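Local coordinates for FixK2 protein (Bradyrhizobium japonicum, PDB 4I2O) that binds DNA and probably acts as a transcription factor of the CRP/FNR superfamily, at residues 85-90 against 179-184; 185-190 against 196-201. The protein carries 1 engineered substitution. All coordinates share one frame; numbering follows the deposited sequence.

Interaction 1 (85-90 against 179-184); sequences FHLPGD and ALPMSR. Engineered in segment 179-184: Ser183 (natural residue Cys). With nucleotides of chain C.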
loop_
_atom_site.group_PDB
_atom_site.type_symbol
_atom_site.label_atom_id
_atom_site.label_comp_id
_atom_site.label_asym_id
_atom_site.label_seq_id
_atom_site.Cartn_x
_atom_site.Cartn_y
_atom_site.Cartn_z
ATOM N N PHE A 85 -9.109 -1.847 -8.020
ATOM C CA PHE A 85 -10.342 -1.930 -8.872
ATOM C C PHE A 85 -11.465 -2.289 -7.934
ATOM O O PHE A 85 -11.288 -3.157 -7.075
ATOM C CB PHE A 85 -10.186 -3.026 -9.867
ATOM C CG PHE A 85 -9.192 -2.708 -10.972
ATOM C CD1 PHE A 85 -9.459 -1.643 -11.867
ATOM C CD2 PHE A 85 -8.025 -3.447 -11.120
ATOM C CE1 PHE A 85 -8.565 -1.325 -12.881
ATOM C CE2 PHE A 85 -7.136 -3.163 -12.211
ATOM C CZ PHE A 85 -7.415 -2.073 -13.084
ATOM N N HIS A 86 -12.615 -1.609 -8.027
ATOM C CA HIS A 86 -13.766 -1.930 -7.136
ATOM C C HIS A 86 -14.849 -2.491 -8.020
ATOM O O HIS A 86 -15.150 -1.934 -9.080
ATOM C CB HIS A 86 -14.279 -0.662 -6.498
ATOM C CG HIS A 86 -13.178 0.138 -5.863
ATOM N ND1 HIS A 86 -12.416 -0.376 -4.851
ATOM C CD2 HIS A 86 -12.694 1.379 -6.114
ATOM C CE1 HIS A 86 -11.551 0.550 -4.443
ATOM N NE2 HIS A 86 -11.674 1.604 -5.226
ATOM N N LEU A 87 -15.316 -3.676 -7.647
ATOM C CA LEU A 87 -16.163 -4.496 -8.509
ATOM C C LEU A 87 -17.496 -4.635 -7.732
ATOM O O LEU A 87 -17.601 -4.176 -6.606
ATOM C CB LEU A 87 -15.469 -5.850 -8.700
ATOM C CG LEU A 87 -14.122 -5.776 -9.412
ATOM C CD1 LEU A 87 -13.536 -7.170 -9.427
ATOM C CD2 LEU A 87 -14.279 -5.235 -10.879
ATOM N N PRO A 88 -18.534 -5.249 -8.326
ATOM C CA PRO A 88 -19.813 -5.262 -7.611
ATOM C C PRO A 88 -19.794 -5.879 -6.205
ATOM O O PRO A 88 -19.187 -6.962 -5.962
ATOM C CB PRO A 88 -20.725 -6.073 -8.548
ATOM C CG PRO A 88 -20.164 -5.778 -9.903
ATOM C CD PRO A 88 -18.659 -5.698 -9.715
ATOM N N GLY A 89 -20.442 -5.154 -5.299
ATOM C CA GLY A 89 -20.455 -5.467 -3.884
ATOM C C GLY A 89 -19.330 -4.778 -3.106
ATOM O O GLY A 89 -19.413 -4.648 -1.882
ATOM N N ASP A 90 -18.285 -4.327 -3.788
ATOM C CA ASP A 90 -17.158 -3.716 -3.074
ATOM C C ASP A 90 -17.513 -2.332 -2.556
ATOM O O ASP A 90 -18.121 -1.538 -3.261
ATOM C CB ASP A 90 -15.936 -3.548 -3.999
ATOM C CG ASP A 90 -15.218 -4.858 -4.305
ATOM O OD1 ASP A 90 -15.459 -5.891 -3.633
ATOM O OD2 ASP A 90 -14.360 -4.846 -5.224
ATOM N N ALA A 179 -15.094 -11.806 -17.244
ATOM C CA ALA A 179 -15.365 -10.750 -18.205
ATOM C C ALA A 179 -14.732 -9.518 -17.593
ATOM O O ALA A 179 -15.255 -8.934 -16.605
ATOM C CB ALA A 179 -16.875 -10.554 -18.405
ATOM N N LEU A 180 -13.569 -9.148 -18.097
ATOM C CA LEU A 180 -12.779 -8.113 -17.433
ATOM C C LEU A 180 -13.352 -6.793 -17.891
ATOM O O LEU A 180 -13.679 -6.644 -19.099
ATOM C CB LEU A 180 -11.326 -8.191 -17.935
ATOM C CG LEU A 180 -10.518 -9.345 -17.336
ATOM C CD1 LEU A 180 -9.096 -9.276 -17.963
ATOM C CD2 LEU A 180 -10.498 -9.347 -15.794
ATOM N N PRO A 181 -13.558 -5.857 -16.966
ATOM C CA PRO A 181 -14.212 -4.618 -17.446
ATOM C C PRO A 181 -13.236 -3.568 -17.938
ATOM O O PRO A 181 -13.720 -2.602 -18.575
ATOM C CB PRO A 181 -14.909 -4.060 -16.199
ATOM C CG PRO A 181 -13.967 -4.556 -15.021
ATOM C CD PRO A 181 -13.641 -6.003 -15.490
ATOM N N MET A 182 -11.925 -3.714 -17.667
ATOM C CA MET A 182 -10.970 -2.670 -17.936
ATOM C C MET A 182 -10.002 -2.994 -19.119
ATOM O O MET A 182 -9.807 -4.189 -19.507
ATOM C CB MET A 182 -10.166 -2.408 -16.613
ATOM C CG MET A 182 -9.092 -3.482 -16.325
ATOM S SD MET A 182 -9.662 -5.111 -15.868
ATOM C CE MET A 182 -10.208 -4.959 -14.155
ATOM N N SER A 183 -9.413 -1.925 -19.654
ATOM C CA SER A 183 -8.487 -1.965 -20.767
ATOM C C SER A 183 -7.128 -2.471 -20.346
ATOM O O SER A 183 -6.836 -2.577 -19.152
ATOM C CB SER A 183 -8.290 -0.536 -21.298
ATOM O OG SER A 183 -7.642 0.225 -20.274
ATOM N N ARG A 184 -6.282 -2.740 -21.336
ATOM C CA ARG A 184 -4.927 -3.186 -21.073
ATOM C C ARG A 184 -4.119 -2.067 -20.393
ATOM O O ARG A 184 -3.183 -2.305 -19.581
ATOM C CB ARG A 184 -4.263 -3.627 -22.444
ATOM C CG ARG A 184 -4.964 -4.889 -23.115
ATOM C CD ARG A 184 -4.810 -6.159 -22.227
ATOM N NE ARG A 184 -5.113 -7.389 -23.003
ATOM C CZ ARG A 184 -6.183 -8.173 -22.830
ATOM N NH1 ARG A 184 -7.159 -7.891 -21.924
ATOM N NH2 ARG A 184 -6.275 -9.261 -23.584
ATOM P P DA C 7 -8.016 -3.179 -24.686
ATOM O OP1 DA C 7 -8.893 -4.009 -23.831
ATOM O OP2 DA C 7 -7.010 -2.237 -24.071
ATOM O "O5'" DA C 7 -7.176 -4.075 -25.682
ATOM C "C5'" DA C 7 -7.900 -5.083 -26.553
ATOM C "C4'" DA C 7 -6.823 -5.726 -27.439
ATOM O "O4'" DA C 7 -6.430 -4.759 -28.443
ATOM C "C3'" DA C 7 -5.571 -6.161 -26.702
ATOM O "O3'" DA C 7 -5.595 -7.619 -26.869
ATOM C "C2'" DA C 7 -4.388 -5.486 -27.469
ATOM C "C1'" DA C 7 -5.097 -5.070 -28.788
ATOM N N9 DA C 7 -4.552 -3.818 -29.312
ATOM C C8 DA C 7 -4.505 -2.593 -28.694
ATOM N N7 DA C 7 -3.965 -1.628 -29.421
ATOM C C5 DA C 7 -3.672 -2.260 -30.643
ATOM C C6 DA C 7 -3.079 -1.788 -31.814
ATOM N N6 DA C 7 -2.728 -0.493 -31.898
ATOM N N1 DA C 7 -2.924 -2.668 -32.876
ATOM C C2 DA C 7 -3.326 -3.946 -32.637
ATOM N N3 DA C 7 -3.885 -4.492 -31.508
ATOM C C4 DA C 7 -4.031 -3.593 -30.583
ATOM P P DT C 8 -4.307 -8.526 -26.375
ATOM O OP1 DT C 8 -4.872 -9.940 -26.231
ATOM O OP2 DT C 8 -3.534 -7.747 -25.411
ATOM O "O5'" DT C 8 -3.351 -8.616 -27.728
ATOM C "C5'" DT C 8 -3.993 -9.228 -28.843
ATOM C "C4'" DT C 8 -3.024 -9.131 -30.007
ATOM O "O4'" DT C 8 -2.739 -7.748 -30.323
ATOM C "C3'" DT C 8 -1.637 -9.748 -29.726
ATOM O "O3'" DT C 8 -1.484 -10.659 -30.784
ATOM C "C2'" DT C 8 -0.570 -8.665 -29.839
ATOM C "C1'" DT C 8 -1.324 -7.656 -30.669
ATOM N N1 DT C 8 -0.960 -6.188 -30.453
ATOM C C2 DT C 8 -0.499 -5.400 -31.513
ATOM O O2 DT C 8 -0.263 -5.814 -32.656
ATOM N N3 DT C 8 -0.292 -4.085 -31.239
ATOM C C4 DT C 8 -0.480 -3.468 -29.982
ATOM O O4 DT C 8 -0.299 -2.252 -29.879
ATOM C C5 DT C 8 -0.950 -4.323 -28.901
ATOM C C7 DT C 8 -1.173 -3.738 -27.510
ATOM C C6 DT C 8 -1.190 -5.635 -29.173
#

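Interaction 2 (185-190 against 196-201); sequences RDIGDY and ETVSRA. With nucleotides of chain C.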
loop_
_atom_site.group_PDB
_atom_site.type_symbol
_atom_site.label_atom_id
_atom_site.label_comp_id
_atom_site.label_asym_id
_atom_site.label_seq_id
_atom_site.Cartn_x
_atom_site.Cartn_y
_atom_site.Cartn_z
ATOM N N ARG A 185 -4.441 -0.824 -20.729
ATOM C CA ARG A 185 -3.735 0.276 -20.091
ATOM C C ARG A 185 -4.119 0.363 -18.598
ATOM O O ARG A 185 -3.242 0.659 -17.732
ATOM C CB ARG A 185 -4.133 1.584 -20.790
ATOM C CG ARG A 185 -3.448 2.828 -20.146
ATOM C CD ARG A 185 -3.829 4.113 -20.924
ATOM N NE ARG A 185 -3.052 4.151 -22.174
ATOM C CZ ARG A 185 -1.732 4.392 -22.173
ATOM N NH1 ARG A 185 -1.065 4.650 -21.024
ATOM N NH2 ARG A 185 -1.060 4.381 -23.301
ATOM N N ASP A 186 -5.387 0.138 -18.277
ATOM C CA ASP A 186 -5.710 0.129 -16.836
ATOM C C ASP A 186 -4.997 -1.036 -16.169
ATOM O O ASP A 186 -4.505 -0.917 -15.023
ATOM C CB ASP A 186 -7.227 -0.076 -16.616
ATOM C CG ASP A 186 -8.041 1.179 -16.797
ATOM O OD1 ASP A 186 -7.535 2.216 -17.234
ATOM O OD2 ASP A 186 -9.262 1.093 -16.522
ATOM N N ILE A 187 -4.965 -2.212 -16.815
ATOM C CA ILE A 187 -4.252 -3.333 -16.162
ATOM C C ILE A 187 -2.780 -2.965 -15.948
ATOM O O ILE A 187 -2.232 -3.242 -14.888
ATOM C CB ILE A 187 -4.358 -4.649 -16.938
ATOM C CG1 ILE A 187 -5.877 -5.036 -17.053
ATOM C CG2 ILE A 187 -3.591 -5.781 -16.265
ATOM C CD1 ILE A 187 -6.093 -6.203 -18.068
ATOM N N GLY A 188 -2.104 -2.455 -16.980
ATOM C CA GLY A 188 -0.689 -2.067 -16.794
ATOM C C GLY A 188 -0.573 -1.032 -15.673
ATOM O O GLY A 188 0.346 -1.165 -14.878
ATOM N N ASP A 189 -1.451 -0.012 -15.599
ATOM C CA ASP A 189 -1.341 0.989 -14.502
ATOM C C ASP A 189 -1.671 0.461 -13.125
ATOM O O ASP A 189 -1.179 1.016 -12.136
ATOM C CB ASP A 189 -2.149 2.311 -14.783
ATOM C CG ASP A 189 -1.590 3.076 -15.943
ATOM O OD1 ASP A 189 -0.378 2.905 -16.235
ATOM O OD2 ASP A 189 -2.308 3.952 -16.501
ATOM N N TYR A 190 -2.363 -0.683 -13.050
ATOM C CA TYR A 190 -2.527 -1.368 -11.751
ATOM C C TYR A 190 -1.278 -2.133 -11.388
ATOM O O TYR A 190 -0.883 -2.192 -10.212
ATOM C CB TYR A 190 -3.695 -2.378 -11.907
ATOM C CG TYR A 190 -4.114 -3.183 -10.658
ATOM C CD1 TYR A 190 -4.441 -2.554 -9.433
ATOM C CD2 TYR A 190 -4.215 -4.560 -10.727
ATOM C CE1 TYR A 190 -4.907 -3.301 -8.339
ATOM C CE2 TYR A 190 -4.686 -5.311 -9.623
ATOM C CZ TYR A 190 -5.037 -4.673 -8.457
ATOM O OH TYR A 190 -5.536 -5.375 -7.373
ATOM N N GLU A 196 1.616 -2.886 -23.322
ATOM C CA GLU A 196 2.264 -3.803 -24.265
ATOM C C GLU A 196 2.844 -4.991 -23.501
ATOM O O GLU A 196 2.733 -6.128 -23.926
ATOM C CB GLU A 196 3.427 -3.111 -25.001
ATOM C CG GLU A 196 2.986 -2.073 -26.001
ATOM C CD GLU A 196 3.082 -0.653 -25.484
ATOM O OE1 GLU A 196 2.779 -0.418 -24.262
ATOM O OE2 GLU A 196 3.515 0.213 -26.298
ATOM N N THR A 197 3.547 -4.716 -22.400
ATOM C CA THR A 197 4.051 -5.820 -21.600
ATOM C C THR A 197 2.950 -6.747 -21.092
ATOM O O THR A 197 3.080 -7.991 -21.116
ATOM C CB THR A 197 4.867 -5.238 -20.436
ATOM O OG1 THR A 197 6.056 -4.704 -21.064
ATOM C CG2 THR A 197 5.306 -6.383 -19.481
ATOM N N VAL A 198 1.880 -6.159 -20.564
ATOM C CA VAL A 198 0.707 -6.975 -20.181
ATOM C C VAL A 198 0.203 -7.791 -21.371
ATOM O O VAL A 198 -0.019 -9.001 -21.257
ATOM C CB VAL A 198 -0.402 -6.076 -19.596
ATOM C CG1 VAL A 198 -1.709 -6.875 -19.387
ATOM C CG2 VAL A 198 0.051 -5.456 -18.270
ATOM N N SER A 199 0.042 -7.168 -22.534
ATOM C CA SER A 199 -0.422 -7.948 -23.728
ATOM C C SER A 199 0.489 -9.145 -24.005
ATOM O O SER A 199 0.010 -10.266 -24.266
ATOM C CB SER A 199 -0.404 -7.028 -24.952
ATOM O OG SER A 199 -0.980 -7.651 -26.105
ATOM N N ARG A 200 1.815 -8.927 -23.955
ATOM C CA ARG A 200 2.751 -9.993 -24.264
ATOM C C ARG A 200 2.666 -11.148 -23.298
ATOM O O ARG A 200 2.760 -12.316 -23.714
ATOM C CB ARG A 200 4.242 -9.456 -24.297
ATOM C CG ARG A 200 4.451 -8.278 -25.263
ATOM C CD ARG A 200 5.979 -7.800 -25.296
ATOM N NE ARG A 200 6.072 -6.382 -25.647
ATOM C CZ ARG A 200 5.951 -5.915 -26.885
ATOM N NH1 ARG A 200 5.731 -6.746 -27.919
ATOM N NH2 ARG A 200 6.035 -4.604 -27.091
ATOM N N ALA A 201 2.492 -10.843 -22.009
ATOM C CA ALA A 201 2.419 -11.881 -21.001
ATOM C C ALA A 201 1.132 -12.675 -21.219
ATOM O O ALA A 201 1.125 -13.915 -21.155
ATOM C CB ALA A 201 2.409 -11.265 -19.590
ATOM P P DT C 9 -0.318 -11.750 -30.750
ATOM O OP1 DT C 9 -0.781 -12.906 -31.543
ATOM O OP2 DT C 9 0.131 -11.904 -29.347
ATOM O "O5'" DT C 9 0.911 -10.999 -31.459
ATOM C "C5'" DT C 9 0.843 -10.754 -32.913
ATOM C "C4'" DT C 9 2.007 -9.824 -33.170
ATOM O "O4'" DT C 9 1.864 -8.548 -32.486
ATOM C "C3'" DT C 9 3.358 -10.353 -32.691
ATOM O "O3'" DT C 9 4.049 -10.714 -33.891
ATOM C "C2'" DT C 9 4.035 -9.160 -32.052
ATOM C "C1'" DT C 9 3.159 -7.989 -32.427
ATOM N N1 DT C 9 3.056 -6.849 -31.454
ATOM C C2 DT C 9 3.267 -5.573 -31.971
ATOM O O2 DT C 9 3.591 -5.338 -33.151
ATOM N N3 DT C 9 3.126 -4.550 -31.080
ATOM C C4 DT C 9 2.758 -4.659 -29.755
ATOM O O4 DT C 9 2.632 -3.651 -29.049
ATOM C C5 DT C 9 2.529 -6.003 -29.266
ATOM C C7 DT C 9 2.130 -6.187 -27.798
ATOM C C6 DT C 9 2.640 -7.024 -30.137
ATOM P P DT C 8 -4.307 -8.526 -26.375
ATOM O OP1 DT C 8 -4.872 -9.940 -26.231
ATOM O OP2 DT C 8 -3.534 -7.747 -25.411
ATOM O "O5'" DT C 8 -3.351 -8.616 -27.728
ATOM C "C5'" DT C 8 -3.993 -9.228 -28.843
ATOM C "C4'" DT C 8 -3.024 -9.131 -30.007
ATOM O "O4'" DT C 8 -2.739 -7.748 -30.323
ATOM C "C3'" DT C 8 -1.637 -9.748 -29.726
ATOM O "O3'" DT C 8 -1.484 -10.659 -30.784
ATOM C "C2'" DT C 8 -0.570 -8.665 -29.839
ATOM C "C1'" DT C 8 -1.324 -7.656 -30.669
ATOM N N1 DT C 8 -0.960 -6.188 -30.453
ATOM C C2 DT C 8 -0.499 -5.400 -31.513
ATOM O O2 DT C 8 -0.263 -5.814 -32.656
ATOM N N3 DT C 8 -0.292 -4.085 -31.239
ATOM C C4 DT C 8 -0.480 -3.468 -29.982
ATOM O O4 DT C 8 -0.299 -2.252 -29.879
ATOM C C5 DT C 8 -0.950 -4.323 -28.901
ATOM C C7 DT C 8 -1.173 -3.738 -27.510
ATOM C C6 DT C 8 -1.190 -5.635 -29.173
ATOM P P DG C 10 5.566 -11.255 -33.843
ATOM O OP1 DG C 10 5.700 -12.245 -34.931
ATOM O OP2 DG C 10 5.932 -11.581 -32.452
ATOM O "O5'" DG C 10 6.435 -9.962 -34.204
ATOM C "C5'" DG C 10 6.212 -9.313 -35.468
ATOM C "C4'" DG C 10 7.173 -8.129 -35.488
ATOM O "O4'" DG C 10 6.683 -7.080 -34.593
ATOM C "C3'" DG C 10 8.629 -8.439 -35.091
ATOM O "O3'" DG C 10 9.376 -7.868 -36.138
ATOM C "C2'" DG C 10 8.804 -7.692 -33.780
ATOM C "C1'" DG C 10 7.819 -6.543 -33.924
ATOM N N9 DG C 10 7.330 -5.967 -32.649
ATOM C C8 DG C 10 6.687 -6.598 -31.597
ATOM N N7 DG C 10 6.374 -5.782 -30.630
ATOM C C5 DG C 10 6.794 -4.530 -31.079
ATOM C C6 DG C 10 6.684 -3.267 -30.475
ATOM O O6 DG C 10 6.144 -3.012 -29.388
ATOM N N1 DG C 10 7.203 -2.260 -31.277
ATOM C C2 DG C 10 7.796 -2.468 -32.508
ATOM N N2 DG C 10 8.284 -1.377 -33.133
ATOM N N3 DG C 10 7.866 -3.656 -33.117
ATOM C C4 DG C 10 7.389 -4.638 -32.326
#

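Interaction 1 (85-90 against 179-184)
Asp90 OD2 takes a 2.9 Å bond from Leu87 N, met from above the carboxylate plane, and a salt bridge from Arg171 NH2, while Leu87 CD2 packs against Pro181 CG at 4.2 Å. Asp90 N to Leu87 O closes the type II beta turn from Leu87 to Asp90, and the OD2 bonds hold the carboxylate across it. The turn belongs to the cyclic nucleotide-binding fold of this CRP/FNR-type protein, and the contact joins that fold to the loop leading into the helix-turn-helix. In a Met-aromatic contact, Met182 CE sits over the centre of the Phe85 ring, 3.8 Å from the centroid and 4° off the normal. Met182 CG lies between the backbone N and the carbonyl carbon (chi1 77°), and the chain bends again at chi2 and chi3, which brings the methyl back over the face. SD stays higher above it. Met182 CG meets Phe85 CZ at 3.9 Å. Engineered Ser183 N-caps the next helix through OG, bonded to Asp186 N. Arg184 N donates to OP2 of DA7 of chain C. The Arg184 guanidinium holds the next phosphate with two bonds: Arg184 NE to OP2 of DT8 of chain C at 2.9 Å and NH2 to its OP1 at 3.1 Å.

Interaction 2 (185-190 against 196-201)
Ile187 CG2 meets Val198 CG1 at 3.8 Å, the two side chains crossing at about a right angle. The other Val198 methyl, CG2, rests on Gly188 CA, also at 3.8 Å. Gly188 has no side chain, and a CB there would point at this methyl. The backbones therefore come close, with CA atoms of Gly188 and Val198 6.1 Å apart. These contacts join the two helices of the helix-turn-helix: helix 184-191 supports helix 195-207, the recognition helix. The next residues along that helix turn to the DNA. Ser199 OG donates a short 2.6 Å bond to OP2 of DT8 of chain C; it stands anti to the backbone N (chi1 -173°), which carries it to the phosphate. Arg200 is extended from CG to NE and reads the major-groove edge of a guanine. Its NH1 donates to N7 of DG10 of chain C at 2.9 Å, and NH2 donates to O6 at 2.8 Å, with O6 near the guanidinium plane. The C7 methyl of DT9 of chain C lies over one face of the Arg200 guanidinium, 3.6 Å above it and toward the rim. With an alanine here, N7 and O6 of DG10 would probably lose both donors and the DT9 methyl the flat group beside it. Glu196 OE2 accepts a bond from a cytosine N4. Further out, salt bridges fix the supporting helix: Asp186 with Arg70 and Arg80, and Asp189 with Arg80 and with Arg154 of the second subunit.

Overall arrangement
Interactions 1 and 2 follow one another along the chain, with centres about 15 Å apart. Met182 and Phe85 connect them. Met182 CG packs on Ile187 CG1 at 3.6 Å, and Phe85 CE2 meets Tyr190 CG at 3.4 Å. The strand 80-86 side of the cyclic nucleotide-binding fold thus presses on helix 184-191, which also packs on the recognition helix. Arg184 closes the link near the DNA, with Arg184 CD 4.3 Å from Val198 CG1. The two contacts share one phosphate oxygen, OP2 of DT8 of chain C, which Arg184 and Ser199 both reach. Interaction 1 reaches phosphates, and 196-201 reaches phosphates and bases.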